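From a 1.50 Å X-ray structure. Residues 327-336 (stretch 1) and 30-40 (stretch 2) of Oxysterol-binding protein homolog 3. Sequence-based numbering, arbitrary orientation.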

# COMPACT_ATOMS: atom_id res chain seq x y z
N ILE A 327 -16.44 -4.93 -4.60
CA ILE A 327 -15.48 -5.41 -3.62
C ILE A 327 -16.22 -6.10 -2.48
O ILE A 327 -15.80 -7.16 -2.01
CB ILE A 327 -14.62 -4.27 -3.05
CG1 ILE A 327 -13.83 -3.58 -4.17
CG2 ILE A 327 -13.68 -4.82 -1.97
CD1 ILE A 327 -12.84 -2.51 -3.69
N ARG A 328 -17.33 -5.51 -2.03
CA ARG A 328 -18.10 -6.07 -0.93
C ARG A 328 -18.72 -7.42 -1.29
O ARG A 328 -18.63 -8.37 -0.52
CB ARG A 328 -19.20 -5.10 -0.49
CG ARG A 328 -19.97 -5.57 0.75
CD ARG A 328 -19.06 -5.63 1.96
NE ARG A 328 -18.50 -4.32 2.27
CZ ARG A 328 -17.50 -4.10 3.12
NH1 ARG A 328 -16.94 -5.12 3.76
NH2 ARG A 328 -17.07 -2.87 3.33
N ALA A 329 -19.35 -7.49 -2.45
CA ALA A 329 -19.98 -8.73 -2.88
C ALA A 329 -18.93 -9.83 -3.02
O ALA A 329 -19.16 -10.98 -2.62
CB ALA A 329 -20.70 -8.52 -4.21
N TYR A 330 -17.77 -9.48 -3.56
CA TYR A 330 -16.68 -10.42 -3.76
C TYR A 330 -16.16 -10.91 -2.40
O TYR A 330 -15.90 -12.10 -2.22
CB TYR A 330 -15.54 -9.75 -4.53
CG TYR A 330 -14.44 -10.69 -4.98
CD1 TYR A 330 -14.71 -11.73 -5.87
CD2 TYR A 330 -13.13 -10.52 -4.54
CE1 TYR A 330 -13.69 -12.57 -6.32
CE2 TYR A 330 -12.10 -11.35 -4.99
CZ TYR A 330 -12.39 -12.38 -5.87
OH TYR A 330 -11.38 -13.18 -6.34
N GLU A 331 -16.02 -9.98 -1.47
CA GLU A 331 -15.54 -10.32 -0.13
C GLU A 331 -16.48 -11.33 0.51
O GLU A 331 -16.03 -12.28 1.15
CB GLU A 331 -15.47 -9.05 0.74
CG GLU A 331 -15.08 -9.31 2.19
CD GLU A 331 -15.14 -8.06 3.05
OE1 GLU A 331 -14.24 -7.20 2.93
OE2 GLU A 331 -16.09 -7.94 3.84
N GLU A 332 -17.78 -11.14 0.31
CA GLU A 332 -18.77 -12.02 0.91
C GLU A 332 -19.07 -13.28 0.09
O GLU A 332 -20.02 -14.01 0.39
CB GLU A 332 -20.05 -11.23 1.19
CG GLU A 332 -19.77 -9.94 1.94
CD GLU A 332 -21.01 -9.22 2.42
OE1 GLU A 332 -22.07 -9.34 1.78
OE2 GLU A 332 -20.91 -8.50 3.44
N GLY A 333 -18.28 -13.52 -0.95
CA GLY A 333 -18.47 -14.72 -1.75
C GLY A 333 -19.52 -14.71 -2.84
O GLY A 333 -19.78 -15.75 -3.45
N ASN A 334 -20.14 -13.56 -3.09
CA ASN A 334 -21.16 -13.46 -4.14
C ASN A 334 -20.41 -13.07 -5.41
O ASN A 334 -20.42 -11.91 -5.82
CB ASN A 334 -22.19 -12.40 -3.77
CG ASN A 334 -22.75 -12.59 -2.37
OD1 ASN A 334 -23.31 -13.64 -2.05
ND2 ASN A 334 -22.60 -11.57 -1.53
N VAL A 335 -19.75 -14.05 -6.02
CA VAL A 335 -18.95 -13.83 -7.22
C VAL A 335 -19.68 -13.28 -8.45
O VAL A 335 -19.23 -12.31 -9.05
CB VAL A 335 -18.23 -15.13 -7.64
CG1 VAL A 335 -17.39 -14.88 -8.88
CG2 VAL A 335 -17.36 -15.62 -6.49
N ASP A 336 -20.78 -13.91 -8.83
CA ASP A 336 -21.54 -13.46 -9.99
C ASP A 336 -21.91 -11.98 -9.87
O ASP A 336 -21.75 -11.21 -10.81
CB ASP A 336 -22.81 -14.30 -10.17
CG ASP A 336 -22.51 -15.69 -10.70
OD1 ASP A 336 -21.66 -16.39 -10.11
OD2 ASP A 336 -23.13 -16.09 -11.71
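Stretch 2 (30-40) RRNDIPEAAAS

Stretch 2 lies along the C-terminal end of helix 327-331, the turn after it and the start of the next helix at Val-335, burying 351 Å² over both sides. It has no regular helix or strand: phi/psi is mostly extended, interrupted at Arg-31 (-65/-35), Asn-32 (52/30) and Ala-38 (-94/-3). The contacts advance together, from Arg-31 on Glu-331 to Ala-39 on Val-335, so both segments run in the same general sense.

Arg-31 points its CA-to-CB bond toward stretch 1, and chi2 to chi4 near 180° extend its guanidinium to Glu-331. The pairing is bidentate: Arg-31 NH1 to Glu-331 OE2 is 2.8 Å (157° at the hydrogen) and Arg-31 NH2 to Glu-331 OE1 is 2.9 Å (161°). Arg-328 NH1 also reaches Glu-331 OE2, at 2.9 Å, a weak bond (127°); the shared carboxylate offsets the 4.1 Å approach of Arg-328 NH1 to Arg-31 NH1.

Asn-32 and Asp-33 make no contact, and Ile-34, although its CA-to-CB bond points toward stretch 1, comes no closer than 4.9 Å, from CG2 to Glu-331 OE1. Pro-35 closes in, its CB 3.6 Å from Glu-331 O. Glu-331 O also accepts from two waters: water 1 (2.8 Å) donates as well to Pro-35 O (2.8 Å), and water 2 (3.1 Å) to Glu-36 O (2.7 Å). The CA-to-CB bond of Glu-36 points away.

The closest pair of CA atoms is Ala-38 and Gly-333, 4.9 Å apart. Ala-38 CB lies 3.5 Å from Gly-333 CA, and an ideal CB on Gly-333 would stand 3.6 Å from Ala-38 CB; phi/psi of 83/6 independently calls for glycine. Val-335 CG2 packs on Ala-38 CB at 3.9 Å and Ala-39 CB at 4.4 Å. Water 3 links Ala-39 N (3.1 Å) to Tyr-330 OH (3.0 Å); the CA-to-CB bond of Ser-40 points away.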

# COMPACT_ATOMS: atom_id res chain seq x y z
N ARG A 30 -12.17 -5.11 16.04
CA ARG A 30 -12.05 -5.34 14.61
C ARG A 30 -12.22 -6.82 14.30
O ARG A 30 -11.96 -7.68 15.16
CB ARG A 30 -10.71 -4.81 14.10
CG ARG A 30 -10.58 -3.29 14.28
CD ARG A 30 -9.24 -2.75 13.81
NE ARG A 30 -9.10 -1.34 14.13
CZ ARG A 30 -9.73 -0.36 13.49
NH1 ARG A 30 -10.53 -0.63 12.46
NH2 ARG A 30 -9.56 0.90 13.89
N ARG A 31 -12.65 -7.13 13.08
CA ARG A 31 -12.88 -8.52 12.71
C ARG A 31 -11.64 -9.40 12.67
O ARG A 31 -11.71 -10.58 13.01
CB ARG A 31 -13.63 -8.59 11.37
CG ARG A 31 -12.95 -7.92 10.18
CD ARG A 31 -13.90 -7.84 9.00
NE ARG A 31 -13.21 -7.38 7.79
CZ ARG A 31 -13.79 -7.25 6.60
NH1 ARG A 31 -15.08 -7.53 6.45
NH2 ARG A 31 -13.07 -6.87 5.56
N ASN A 32 -10.50 -8.82 12.27
CA ASN A 32 -9.24 -9.57 12.21
C ASN A 32 -9.38 -10.86 11.41
O ASN A 32 -8.68 -11.84 11.67
CB ASN A 32 -8.76 -9.90 13.62
CG ASN A 32 -8.50 -8.67 14.46
OD1 ASN A 32 -7.77 -7.77 14.05
ND2 ASN A 32 -9.11 -8.61 15.64
N ASP A 33 -10.29 -10.86 10.44
CA ASP A 33 -10.54 -12.05 9.65
C ASP A 33 -11.45 -11.69 8.48
O ASP A 33 -12.09 -10.63 8.48
CB ASP A 33 -11.19 -13.11 10.54
CG ASP A 33 -11.34 -14.46 9.86
OD1 ASP A 33 -10.41 -14.88 9.14
OD2 ASP A 33 -12.39 -15.10 10.06
N ILE A 34 -11.49 -12.57 7.48
CA ILE A 34 -12.34 -12.38 6.31
C ILE A 34 -12.85 -13.74 5.86
O ILE A 34 -12.28 -14.78 6.21
CB ILE A 34 -11.59 -11.77 5.10
CG1 ILE A 34 -10.33 -12.59 4.80
CG2 ILE A 34 -11.30 -10.31 5.35
CD1 ILE A 34 -9.77 -12.35 3.41
N PRO A 35 -13.93 -13.75 5.08
CA PRO A 35 -14.47 -15.02 4.59
C PRO A 35 -13.44 -15.66 3.66
O PRO A 35 -12.65 -14.96 3.03
CB PRO A 35 -15.73 -14.60 3.85
CG PRO A 35 -16.17 -13.37 4.60
CD PRO A 35 -14.86 -12.64 4.79
N GLU A 36 -13.45 -16.98 3.57
CA GLU A 36 -12.51 -17.66 2.69
C GLU A 36 -12.80 -17.25 1.24
O GLU A 36 -13.93 -16.90 0.91
CB GLU A 36 -12.64 -19.18 2.84
CG GLU A 36 -12.14 -19.70 4.18
CD GLU A 36 -12.42 -21.17 4.37
OE1 GLU A 36 -12.08 -21.97 3.47
OE2 GLU A 36 -12.99 -21.54 5.42
N ALA A 37 -11.77 -17.29 0.40
CA ALA A 37 -11.92 -16.94 -1.01
C ALA A 37 -13.02 -17.83 -1.58
O ALA A 37 -13.07 -19.02 -1.29
CB ALA A 37 -10.61 -17.16 -1.75
N ALA A 38 -13.90 -17.26 -2.39
CA ALA A 38 -15.00 -18.01 -2.98
C ALA A 38 -14.71 -18.58 -4.37
O ALA A 38 -15.55 -19.29 -4.93
CB ALA A 38 -16.25 -17.15 -3.03
N ALA A 39 -13.54 -18.29 -4.92
CA ALA A 39 -13.19 -18.79 -6.25
C ALA A 39 -11.70 -19.12 -6.37
O ALA A 39 -10.87 -18.59 -5.63
CB ALA A 39 -13.58 -17.78 -7.31
N SER A 40 -11.37 -20.01 -7.31
CA SER A 40 -9.98 -20.39 -7.53
C SER A 40 -9.28 -19.27 -8.30
O SER A 40 -9.90 -18.61 -9.14
CB SER A 40 -9.90 -21.70 -8.32
OG SER A 40 -10.43 -21.56 -9.62
O HOH W 1 -13.25 -12.77 1.45
O HOH W 2 -15.82 -15.18 -0.05
O HOH W 3 -12.03 -15.59 -4.64